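Local coordinates for magnesium transporter MgtE (Enterococcus faecalis, PDB 2OUX), which probably acts as a magnesium transporter of the cell membrane, of which this chain is the cytosolic part that carries the N domain and the paired CBS domains, at residues Phe42-Asp47 / Glu72-Met77; His53-Leu58 / Lys78-Glu83. One frame throughout, in Å; residues are numbered along the deposited sequence.

Contact 1 of 2, residues Phe42-Asp47 / Glu72-Met77. With MG (magnesium ion), chain G.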
loop_
_atom_site.group_PDB
_atom_site.type_symbol
_atom_site.label_atom_id
_atom_site.label_comp_id
_atom_site.label_asym_id
_atom_site.label_seq_id
_atom_site.Cartn_x
_atom_site.Cartn_y
_atom_site.Cartn_z
ATOM N N PHE A 42 17.236 -15.019 -8.076
ATOM C CA PHE A 42 18.020 -16.232 -7.904
ATOM C C PHE A 42 17.645 -17.199 -9.020
ATOM O O PHE A 42 18.506 -17.657 -9.764
ATOM C CB PHE A 42 17.723 -16.884 -6.549
ATOM C CG PHE A 42 18.408 -18.208 -6.355
ATOM C CD1 PHE A 42 19.782 -18.271 -6.125
ATOM C CD2 PHE A 42 17.686 -19.391 -6.430
ATOM C CE1 PHE A 42 20.427 -19.497 -5.976
ATOM C CE2 PHE A 42 18.320 -20.616 -6.284
ATOM C CZ PHE A 42 19.697 -20.671 -6.055
ATOM N N TYR A 43 16.352 -17.481 -9.141
ATOM C CA TYR A 43 15.839 -18.393 -10.162
ATOM C C TYR A 43 16.189 -18.013 -11.597
ATOM O O TYR A 43 16.473 -18.882 -12.420
ATOM C CB TYR A 43 14.323 -18.520 -10.024
ATOM C CG TYR A 43 13.623 -19.232 -11.168
ATOM C CD1 TYR A 43 13.198 -18.534 -12.300
ATOM C CD2 TYR A 43 13.333 -20.593 -11.091
ATOM C CE1 TYR A 43 12.496 -19.179 -13.327
ATOM C CE2 TYR A 43 12.632 -21.247 -12.110
ATOM C CZ TYR A 43 12.212 -20.537 -13.222
ATOM O OH TYR A 43 11.491 -21.184 -14.207
ATOM N N GLN A 44 16.165 -16.722 -11.901
ATOM C CA GLN A 44 16.475 -16.267 -13.251
ATOM C C GLN A 44 17.973 -16.278 -13.548
ATOM O O GLN A 44 18.396 -15.892 -14.634
ATOM C CB GLN A 44 15.900 -14.863 -13.474
ATOM C CG GLN A 44 14.382 -14.845 -13.576
ATOM C CD GLN A 44 13.806 -13.441 -13.660
ATOM O OE1 GLN A 44 14.038 -12.711 -14.627
ATOM N NE2 GLN A 44 13.051 -13.055 -12.639
ATOM N N SER A 45 18.773 -16.717 -12.582
ATOM C CA SER A 45 20.216 -16.778 -12.774
ATOM C C SER A 45 20.621 -18.220 -13.067
ATOM O O SER A 45 21.636 -18.475 -13.713
ATOM C CB SER A 45 20.949 -16.300 -11.519
ATOM O OG SER A 45 20.857 -17.260 -10.478
ATOM N N LEU A 46 19.807 -19.158 -12.594
ATOM C CA LEU A 46 20.074 -20.580 -12.768
ATOM C C LEU A 46 20.058 -21.061 -14.212
ATOM O O LEU A 46 19.293 -20.555 -15.041
ATOM C CB LEU A 46 19.056 -21.407 -11.975
ATOM C CG LEU A 46 18.785 -21.005 -10.524
ATOM C CD1 LEU A 46 17.892 -22.045 -9.871
ATOM C CD2 LEU A 46 20.100 -20.873 -9.775
ATOM N N ASP A 47 20.906 -22.050 -14.499
ATOM C CA ASP A 47 20.969 -22.651 -15.823
ATOM C C ASP A 47 19.783 -23.606 -15.877
ATOM O O ASP A 47 19.108 -23.809 -14.870
ATOM C CB ASP A 47 22.300 -23.399 -16.019
ATOM C CG ASP A 47 22.572 -24.448 -14.936
ATOM O OD1 ASP A 47 23.751 -24.589 -14.530
ATOM O OD2 ASP A 47 21.623 -25.142 -14.501
ATOM N N GLU A 72 6.247 -11.129 -16.701
ATOM C CA GLU A 72 5.663 -12.029 -17.697
ATOM C C GLU A 72 6.109 -11.723 -19.125
ATOM O O GLU A 72 5.876 -12.513 -20.040
ATOM C CB GLU A 72 4.131 -11.984 -17.641
ATOM C CG GLU A 72 3.520 -10.750 -18.287
ATOM C CD GLU A 72 3.326 -9.627 -17.310
ATOM O OE1 GLU A 72 4.195 -9.475 -16.435
ATOM O OE2 GLU A 72 2.319 -8.898 -17.422
ATOM N N ASP A 73 6.732 -10.567 -19.313
ATOM C CA ASP A 73 7.213 -10.163 -20.624
ATOM C C ASP A 73 8.656 -10.619 -20.758
ATOM O O ASP A 73 9.257 -10.517 -21.825
ATOM C CB ASP A 73 7.117 -8.644 -20.772
ATOM C CG ASP A 73 5.686 -8.167 -20.938
ATOM O OD1 ASP A 73 4.810 -8.660 -20.196
ATOM O OD2 ASP A 73 5.437 -7.300 -21.806
ATOM N N ASN A 74 9.195 -11.100 -19.641
ATOM C CA ASN A 74 10.554 -11.632 -19.541
ATOM C C ASN A 74 10.983 -12.081 -20.931
ATOM O O ASN A 74 12.004 -11.646 -21.468
ATOM C CB ASN A 74 10.528 -12.847 -18.619
ATOM C CG ASN A 74 11.911 -13.337 -18.229
ATOM O OD1 ASN A 74 12.609 -12.701 -17.441
ATOM N ND2 ASN A 74 12.309 -14.482 -18.772
ATOM N N GLU A 75 10.169 -12.982 -21.475
ATOM C CA GLU A 75 10.305 -13.568 -22.802
ATOM C C GLU A 75 10.938 -14.938 -22.766
ATOM O O GLU A 75 10.792 -15.715 -23.720
ATOM C CB GLU A 75 11.055 -12.643 -23.767
ATOM C CG GLU A 75 10.595 -12.844 -25.218
ATOM C CD GLU A 75 10.958 -11.686 -26.115
ATOM O OE1 GLU A 75 12.164 -11.379 -26.192
ATOM O OE2 GLU A 75 10.046 -11.090 -26.736
ATOM N N ASN A 76 11.628 -15.245 -21.667
ATOM C CA ASN A 76 12.210 -16.563 -21.555
ATOM C C ASN A 76 11.098 -17.413 -20.965
ATOM O O ASN A 76 11.327 -18.564 -20.566
ATOM C CB ASN A 76 13.469 -16.615 -20.670
ATOM C CG ASN A 76 14.202 -17.953 -20.805
ATOM O OD1 ASN A 76 14.712 -18.287 -21.880
ATOM N ND2 ASN A 76 14.222 -18.735 -19.732
HETATM N N MSE A 77 9.884 -16.844 -20.927
HETATM C CA MSE A 77 8.737 -17.594 -20.424
HETATM C C MSE A 77 8.619 -18.633 -21.512
HETATM O O MSE A 77 9.631 -19.035 -22.083
HETATM C CB MSE A 77 7.438 -16.762 -20.349
HETATM C CG MSE A 77 7.421 -15.612 -19.329
HETATM SE SE MSE A 77 7.415 -16.131 -17.456
HETATM C CE MSE A 77 9.016 -15.195 -16.953
HETATM MG MG MG G . 3.496 -8.928 -14.428
HETATM O O HOH W 1 2.781 -7.076 -15.686
HETATM O O HOH W 2 1.655 -9.945 -14.289
HETATM O O HOH W 3 4.206 -10.852 -13.124
HETATM O O HOH W 4 2.901 -8.036 -12.495
HETATM O O HOH W 5 5.395 -7.833 -14.659
#
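Gln44 and Asn74 meet across two backbones that stay well apart: the closest alpha carbons, Gln44 CA and Asn76 CA, are still 9.3 Å from each other. Residues 42-47 leave the end of helix 36-43, where Ser45 N still bonds to Phe42 O at 3.0 Å, while residues 72-77 form an irregular loop ahead of helix 79-83. The gap is therefore spanned by side chains alone, and the buried surface totals only 51 Å². Gln44 runs out extended beyond CG (chi2 174°), and the two side chains pass in opposite directions, their amide planes 81° apart. Gln44 OE1 lies 3.2 Å from Asn74 OD1. Gln44 also rests on Ile70.

Within the loop, Glu72 bends at chi2 (-91°) and presents a single carboxylate oxygen to magnesium: Glu72 OE1 is 2.2 Å from the ion. Five waters complete an octahedron. Glu72 OE2 does not bind the metal directly but accepts a 2.6 Å hydrogen bond from water 1, one of the ligands, which ties the carboxylate to the hydration shell a second time. Asp103, itself a magnesium ligand, brings a like charge close to OE2. This is a largely hydrated magnesium site on an interhelical loop of the MgtE N domain.

Contact 2 of 2, residues His53-Leu58 / Lys78-Glu83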
loop_
_atom_site.group_PDB
_atom_site.type_symbol
_atom_site.label_atom_id
_atom_site.label_comp_id
_atom_site.label_asym_id
_atom_site.label_seq_id
_atom_site.Cartn_x
_atom_site.Cartn_y
_atom_site.Cartn_z
ATOM N N HIS A 53 16.069 -28.954 -10.751
ATOM C CA HIS A 53 16.179 -29.379 -9.357
ATOM C C HIS A 53 15.214 -28.551 -8.542
ATOM O O HIS A 53 14.495 -29.067 -7.685
ATOM C CB HIS A 53 17.586 -29.130 -8.807
ATOM C CG HIS A 53 18.626 -30.032 -9.374
ATOM N ND1 HIS A 53 18.597 -31.398 -9.224
ATOM C CD2 HIS A 53 19.752 -29.761 -10.092
ATOM C CE1 HIS A 53 19.649 -31.935 -9.816
ATOM N NE2 HIS A 53 20.363 -30.954 -10.349
ATOM N N LEU A 54 15.214 -27.252 -8.823
ATOM C CA LEU A 54 14.365 -26.320 -8.107
ATOM C C LEU A 54 12.895 -26.705 -8.179
ATOM O O LEU A 54 12.170 -26.557 -7.196
ATOM C CB LEU A 54 14.597 -24.906 -8.631
ATOM C CG LEU A 54 13.885 -23.784 -7.888
ATOM C CD1 LEU A 54 14.599 -22.487 -8.138
ATOM C CD2 LEU A 54 12.445 -23.713 -8.346
ATOM N N TYR A 55 12.460 -27.213 -9.330
ATOM C CA TYR A 55 11.071 -27.637 -9.501
ATOM C C TYR A 55 10.778 -28.837 -8.606
ATOM O O TYR A 55 9.635 -29.065 -8.212
ATOM C CB TYR A 55 10.801 -28.015 -10.965
ATOM C CG TYR A 55 11.014 -26.883 -11.952
ATOM C CD1 TYR A 55 11.580 -27.121 -13.208
ATOM C CD2 TYR A 55 10.658 -25.570 -11.630
ATOM C CE1 TYR A 55 11.789 -26.080 -14.115
ATOM C CE2 TYR A 55 10.861 -24.521 -12.532
ATOM C CZ TYR A 55 11.426 -24.781 -13.767
ATOM O OH TYR A 55 11.641 -23.738 -14.642
ATOM N N ASN A 56 11.817 -29.603 -8.281
ATOM C CA ASN A 56 11.650 -30.778 -7.432
ATOM C C ASN A 56 11.566 -30.451 -5.936
ATOM O O ASN A 56 11.055 -31.250 -5.153
ATOM C CB ASN A 56 12.797 -31.773 -7.663
ATOM C CG ASN A 56 12.884 -32.249 -9.108
ATOM O OD1 ASN A 56 11.868 -32.543 -9.742
ATOM N ND2 ASN A 56 14.106 -32.346 -9.626
ATOM N N TYR A 57 12.056 -29.283 -5.533
ATOM C CA TYR A 57 12.032 -28.917 -4.121
ATOM C C TYR A 57 10.939 -27.930 -3.738
ATOM O O TYR A 57 10.749 -27.637 -2.557
ATOM C CB TYR A 57 13.386 -28.348 -3.699
ATOM C CG TYR A 57 14.552 -29.283 -3.921
ATOM C CD1 TYR A 57 14.474 -30.626 -3.560
ATOM C CD2 TYR A 57 15.736 -28.823 -4.489
ATOM C CE1 TYR A 57 15.551 -31.486 -3.749
ATOM C CE2 TYR A 57 16.819 -29.673 -4.684
ATOM C CZ TYR A 57 16.716 -31.003 -4.314
ATOM O OH TYR A 57 17.784 -31.843 -4.498
ATOM N N LEU A 58 10.222 -27.414 -4.729
ATOM C CA LEU A 58 9.162 -26.452 -4.461
ATOM C C LEU A 58 7.829 -26.920 -5.010
ATOM O O LEU A 58 7.755 -27.468 -6.105
ATOM C CB LEU A 58 9.522 -25.096 -5.064
ATOM C CG LEU A 58 10.777 -24.467 -4.457
ATOM C CD1 LEU A 58 11.222 -23.278 -5.278
ATOM C CD2 LEU A 58 10.486 -24.069 -3.025
ATOM N N LYS A 78 7.408 -19.057 -21.832
ATOM C CA LYS A 78 7.260 -20.067 -22.867
ATOM C C LYS A 78 8.066 -21.317 -22.488
ATOM O O LYS A 78 7.488 -22.351 -22.136
ATOM C CB LYS A 78 7.745 -19.519 -24.216
ATOM C CG LYS A 78 6.831 -18.469 -24.836
ATOM C CD LYS A 78 7.271 -18.081 -26.246
ATOM C CE LYS A 78 6.346 -17.019 -26.827
ATOM N NZ LYS A 78 6.763 -16.580 -28.184
ATOM N N ASP A 79 9.395 -21.229 -22.564
ATOM C CA ASP A 79 10.224 -22.372 -22.207
ATOM C C ASP A 79 10.378 -22.616 -20.704
ATOM O O ASP A 79 10.677 -23.746 -20.310
ATOM C CB ASP A 79 11.607 -22.319 -22.878
ATOM C CG ASP A 79 12.069 -20.916 -23.180
ATOM O OD1 ASP A 79 11.964 -20.051 -22.291
ATOM O OD2 ASP A 79 12.555 -20.690 -24.310
ATOM N N TYR A 80 10.197 -21.597 -19.855
ATOM C CA TYR A 80 10.277 -21.863 -18.413
ATOM C C TYR A 80 9.158 -22.864 -18.187
ATOM O O TYR A 80 9.343 -23.908 -17.564
ATOM C CB TYR A 80 9.967 -20.634 -17.554
ATOM C CG TYR A 80 11.113 -19.678 -17.320
ATOM C CD1 TYR A 80 12.414 -20.140 -17.115
ATOM C CD2 TYR A 80 10.887 -18.299 -17.266
ATOM C CE1 TYR A 80 13.460 -19.253 -16.858
ATOM C CE2 TYR A 80 11.925 -17.406 -17.007
ATOM C CZ TYR A 80 13.205 -17.887 -16.807
ATOM O OH TYR A 80 14.226 -17.003 -16.549
ATOM N N LEU A 81 7.987 -22.531 -18.720
ATOM C CA LEU A 81 6.821 -23.385 -18.586
ATOM C C LEU A 81 6.963 -24.693 -19.363
ATOM O O LEU A 81 6.531 -25.746 -18.896
ATOM C CB LEU A 81 5.568 -22.642 -19.055
ATOM C CG LEU A 81 5.224 -21.304 -18.393
ATOM C CD1 LEU A 81 3.705 -21.143 -18.411
ATOM C CD2 LEU A 81 5.728 -21.254 -16.954
ATOM N N ALA A 82 7.566 -24.620 -20.547
ATOM C CA ALA A 82 7.754 -25.799 -21.384
ATOM C C ALA A 82 8.585 -26.867 -20.678
ATOM O O ALA A 82 8.202 -28.036 -20.657
ATOM C CB ALA A 82 8.416 -25.407 -22.690
ATOM N N GLU A 83 9.712 -26.460 -20.096
ATOM C CA GLU A 83 10.589 -27.395 -19.397
ATOM C C GLU A 83 9.899 -28.047 -18.200
ATOM O O GLU A 83 10.354 -29.070 -17.692
ATOM C CB GLU A 83 11.879 -26.691 -18.952
ATOM C CG GLU A 83 11.685 -25.522 -18.004
ATOM C CD GLU A 83 12.964 -24.722 -17.789
ATOM O OE1 GLU A 83 13.652 -24.418 -18.785
ATOM O OE2 GLU A 83 13.277 -24.382 -16.629
#
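Tyr55 and Glu83 are brought together by two different torsions. In Tyr55, CG stands anti to the carbonyl carbon (chi1 -61°), which carries the ring out from helix 48-57 toward helix 79-83. In Glu83, CG lies between the backbone N and the carbonyl carbon (chi1 60°), and the chain then runs extended, so that the carboxylate reaches the end of the tyrosine ring. The side chains cross at about a right angle, with ring and carboxylate planes 68° apart.

The phenol donates to the acid: Tyr55 OH is 2.7 Å from Glu83 OE2. The oxygen lies at the ring edge, close to the ring plane, and is 3.4 Å from Tyr55 CE1. Seen from the carboxylate, the hydroxyl arrives on the anti side of OE2, tilted out of the carboxylate plane. Tyr80 adds a lesser contact through its backbone, its O lying 3.7 Å from Tyr55 OH. Tyr55 also packs on Leu63 of helix 60-67.

Both ends of this pair have further partners. Tyr55 OH also hydrogen-bonds the hydroxyl of Tyr43, at the end of helix 36-43. Glu83 OE1 forms a salt bridge with Arg51, one helical turn before Tyr55, and Glu83 O accepts a hydrogen bond from Gln52. Helix 48-57 thus grips the acid at both carboxylate oxygens and also at its backbone carbonyl. With OE1 salt-bridged to Arg51 and the phenol among the partners of OE2, the carboxylate is probably kept ionised, and it is held by two groups displayed on the same helix, which would limit its rotation.

Overall arrangement
Contact 1 lies at the surface and rests on two amides, beside a loop that also holds a hydrated magnesium ion, whereas contact 2 is mostly buried and rests on a tyrosine-glutamate hydrogen bond. Their segments alternate along the chain: helices 36-43 and 48-57 follow one another and face a loop and the helix 79-83 it leads into. The centres are 11 Å apart and the contacts touch directly. Tyr43 OH is 2.6 Å from Tyr55 OH, a probable hydrogen bond, and the Tyr43 ring meets that of Tyr80 at about 55°. Gln44 CG also packs 3.7 Å from Tyr80 OH, so Tyr43, Tyr55 and Tyr80 link the two contacts.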